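Local coordinates for protein 6-phosphogluconate dehydrogenase (Decarboxylating) (Geobacter metallireducens, PDB 4E21) that probably oxidises and decarboxylates 6-phosphogluconate in the pentose phosphate pathway, using a nicotinamide dinucleotide as hydride acceptor, at residues S117-Q120 with D121-R125. Numbering follows the deposited sequence.
Sequences SHYQ and DDIRR
Ser117 and Arg125 meet at the start of helix 119-130, where Arg125 NH1 gives Ser117 OG a weak, bent hydrogen bond of 3.1 Å at the edge of the guanidinium. Asp121 CB lies against one face of that guanidinium, while Asp95 pairs with its NE and Ser117 OG is also hydrogen-bonded to Asp113. His118 is the N-cap residue. Its carbonyl O accepts Asp121 N at 2.8 Å, the donor standing above the carbonyl plane, and Asp122 N only weakly; the regular helical bond follows from Ile123 N to Tyr119 O at 3.1 Å. The buried side is close-packed: with CG beside its backbone N (chi1 -61°), Asp122 folds its carboxylate back toward the start of the helix, OD2 lying 3.4 Å from Tyr119 CA and hydrogen-bonded to His207. Replacing Asp122 by an alanine is likely to leave His207 ND1 without this partner and to open a gap beside Ser117 CB and Tyr119 CA. The side carrying Asp121 is looser and reached by water. One water accepts from His118 N and donates to Asp121 OD2, bridging the cap where the carboxylate does not reach the amide itself, while Asp121 OD1 forms a long salt bridge of 3.3 Å with Arg124 NH2, a group also paired with Asp95. A third patch faces the second subunit: Tyr119 CD1 and Ile123 CD1 lie side by side at 4.1 Å, and Gln120 NE2 donates to Tyr119 OH, which lies close to the Gln120 amide plane and also reaches Phe255 O of the second subunit. This cap begins the helix of the beta-alpha-beta unit formed with strands 110-113 and 135-142 in the Rossmann-type domain; Asp122 and Arg125 pack on strand 135-142, Ser117 and Arg125 on helix 94-101, and Ser117 and Tyr119 on helix 205-232.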
ATOM      1  N   SER B 117       3.742 -25.847   9.728  1.00 32.46           N
ATOM      2  CA  SER B 117       3.624 -26.462   8.421  1.00 30.69           C
ATOM      3  C   SER B 117       2.614 -25.670   7.609  1.00 27.63           C
ATOM      4  O   SER B 117       1.713 -25.054   8.177  1.00 27.40           O
ATOM      5  CB  SER B 117       3.160 -27.917   8.568  1.00 29.31           C
ATOM      6  OG  SER B 117       4.248 -28.755   8.925  1.00 33.86           O
ATOM      7  N   HIS B 118       2.770 -25.680   6.289  1.00 25.80           N
ATOM      8  CA  HIS B 118       1.780 -25.083   5.417  1.00 25.72           C
ATOM      9  C   HIS B 118       0.586 -26.035   5.248  1.00 26.59           C
ATOM     10  O   HIS B 118       0.760 -27.228   5.008  1.00 27.35           O
ATOM     11  CB  HIS B 118       2.387 -24.731   4.062  1.00 26.63           C
ATOM     12  CG  HIS B 118       1.439 -24.001   3.163  1.00 28.16           C
ATOM     13  ND1 HIS B 118       0.626 -24.645   2.255  1.00 28.34           N
ATOM     14  CD2 HIS B 118       1.133 -22.683   3.075  1.00 28.78           C
ATOM     15  CE1 HIS B 118      -0.113 -23.753   1.619  1.00 30.08           C
ATOM     16  NE2 HIS B 118       0.168 -22.555   2.103  1.00 27.87           N
ATOM     17  N   TYR B 119      -0.626 -25.513   5.368  1.00 25.88           N
ATOM     18  CA  TYR B 119      -1.808 -26.371   5.382  1.00 25.72           C
ATOM     19  C   TYR B 119      -1.948 -27.296   4.172  1.00 25.53           C
ATOM     20  O   TYR B 119      -2.491 -28.383   4.301  1.00 26.33           O
ATOM     21  CB  TYR B 119      -3.087 -25.553   5.572  1.00 24.86           C
ATOM     22  CG  TYR B 119      -3.584 -24.910   4.303  1.00 25.86           C
ATOM     23  CD1 TYR B 119      -4.607 -25.493   3.563  1.00 26.58           C
ATOM     24  CD2 TYR B 119      -3.027 -23.715   3.836  1.00 26.36           C
ATOM     25  CE1 TYR B 119      -5.071 -24.903   2.395  1.00 28.23           C
ATOM     26  CE2 TYR B 119      -3.474 -23.120   2.663  1.00 26.08           C
ATOM     27  CZ  TYR B 119      -4.504 -23.713   1.949  1.00 27.93           C
ATOM     28  OH  TYR B 119      -4.962 -23.131   0.777  1.00 28.99           O
ATOM     29  N   GLN B 120      -1.480 -26.888   3.001  1.00 26.34           N
ATOM     30  CA  GLN B 120      -1.564 -27.790   1.846  1.00 27.81           C
ATOM     31  C   GLN B 120      -0.775 -29.096   2.071  1.00 30.25           C
ATOM     32  O   GLN B 120      -1.161 -30.164   1.563  1.00 26.18           O
ATOM     33  CB  GLN B 120      -1.173 -27.097   0.540  1.00 29.60           C
ATOM     34  CG  GLN B 120      -2.302 -26.213  -0.004  1.00 32.97           C
ATOM     35  CD  GLN B 120      -1.846 -25.109  -0.977  1.00 35.57           C
ATOM     36  OE1 GLN B 120      -0.828 -25.238  -1.665  1.00 40.14           O
ATOM     37  NE2 GLN B 120      -2.622 -24.027  -1.046  1.00 32.69           N
ATOM     38  N   ASP B 121       0.303 -29.011   2.852  1.00 27.77           N
ATOM     39  CA  ASP B 121       1.047 -30.195   3.246  1.00 27.35           C
ATOM     40  C   ASP B 121       0.276 -31.059   4.260  1.00 28.41           C
ATOM     41  O   ASP B 121       0.413 -32.277   4.246  1.00 31.08           O
ATOM     42  CB  ASP B 121       2.418 -29.832   3.828  1.00 28.29           C
ATOM     43  CG  ASP B 121       3.361 -29.230   2.803  1.00 29.70           C
ATOM     44  OD1 ASP B 121       3.422 -29.725   1.658  1.00 30.16           O
ATOM     45  OD2 ASP B 121       4.072 -28.267   3.161  1.00 30.94           O
ATOM     46  N   ASP B 122      -0.510 -30.453   5.148  1.00 27.55           N
ATOM     47  CA  ASP B 122      -1.344 -31.240   6.066  1.00 27.12           C
ATOM     48  C   ASP B 122      -2.376 -32.055   5.302  1.00 27.71           C
ATOM     49  O   ASP B 122      -2.667 -33.213   5.650  1.00 27.38           O
ATOM     50  CB  ASP B 122      -2.093 -30.342   7.039  1.00 26.35           C
ATOM     51  CG  ASP B 122      -1.168 -29.526   7.916  1.00 27.42           C
ATOM     52  OD1 ASP B 122      -0.168 -30.073   8.447  1.00 30.07           O
ATOM     53  OD2 ASP B 122      -1.460 -28.334   8.084  1.00 25.06           O
ATOM     54  N   ILE B 123      -2.952 -31.438   4.272  1.00 26.58           N
ATOM     55  CA  ILE B 123      -3.920 -32.129   3.443  1.00 28.86           C
ATOM     56  C   ILE B 123      -3.322 -33.398   2.806  1.00 31.34           C
ATOM     57  O   ILE B 123      -3.940 -34.470   2.843  1.00 30.46           O
ATOM     58  CB  ILE B 123      -4.512 -31.221   2.370  1.00 29.16           C
ATOM     59  CG1 ILE B 123      -5.386 -30.139   3.023  1.00 27.81           C
ATOM     60  CG2 ILE B 123      -5.351 -32.040   1.400  1.00 26.69           C
ATOM     61  CD1 ILE B 123      -5.822 -29.066   2.056  1.00 25.71           C
ATOM     62  N   ARG B 124      -2.120 -33.283   2.245  1.00 30.36           N
ATOM     63  CA  ARG B 124      -1.470 -34.429   1.627  1.00 29.85           C
ATOM     64  C   ARG B 124      -1.096 -35.456   2.694  1.00 32.24           C
ATOM     65  O   ARG B 124      -1.417 -36.647   2.578  1.00 31.45           O
ATOM     66  CB  ARG B 124      -0.231 -34.007   0.847  1.00 29.09           C
ATOM     67  CG  ARG B 124       0.729 -35.160   0.638  1.00 34.13           C
ATOM     68  CD  ARG B 124       1.973 -34.773  -0.115  1.00 35.78           C
ATOM     69  NE  ARG B 124       2.734 -33.716   0.545  1.00 33.64           N
ATOM     70  CZ  ARG B 124       3.704 -33.929   1.424  1.00 32.75           C
ATOM     71  NH1 ARG B 124       4.040 -35.156   1.786  1.00 35.62           N
ATOM     72  NH2 ARG B 124       4.343 -32.903   1.942  1.00 34.78           N
ATOM     73  N   ARG B 125      -0.413 -34.987   3.732  1.00 30.99           N
ATOM     74  CA  ARG B 125       0.021 -35.860   4.812  1.00 29.84           C
ATOM     75  C   ARG B 125      -1.150 -36.599   5.454  1.00 30.69           C
ATOM     76  O   ARG B 125      -1.026 -37.771   5.789  1.00 28.89           O
ATOM     77  CB  ARG B 125       0.788 -35.061   5.866  1.00 27.47           C
ATOM     78  CG  ARG B 125       2.186 -34.699   5.428  1.00 29.90           C
ATOM     79  CD  ARG B 125       2.810 -33.683   6.354  1.00 28.12           C
ATOM     80  NE  ARG B 125       4.072 -33.194   5.814  1.00 30.18           N
ATOM     81  CZ  ARG B 125       4.623 -32.010   6.092  1.00 30.58           C
ATOM     82  NH1 ARG B 125       4.033 -31.148   6.917  1.00 29.79           N
ATOM     83  NH2 ARG B 125       5.785 -31.689   5.539  1.00 30.61           N
TER
HETATM   84  O   HOH W   1       4.761 -27.100   5.450  1.00 32.01           O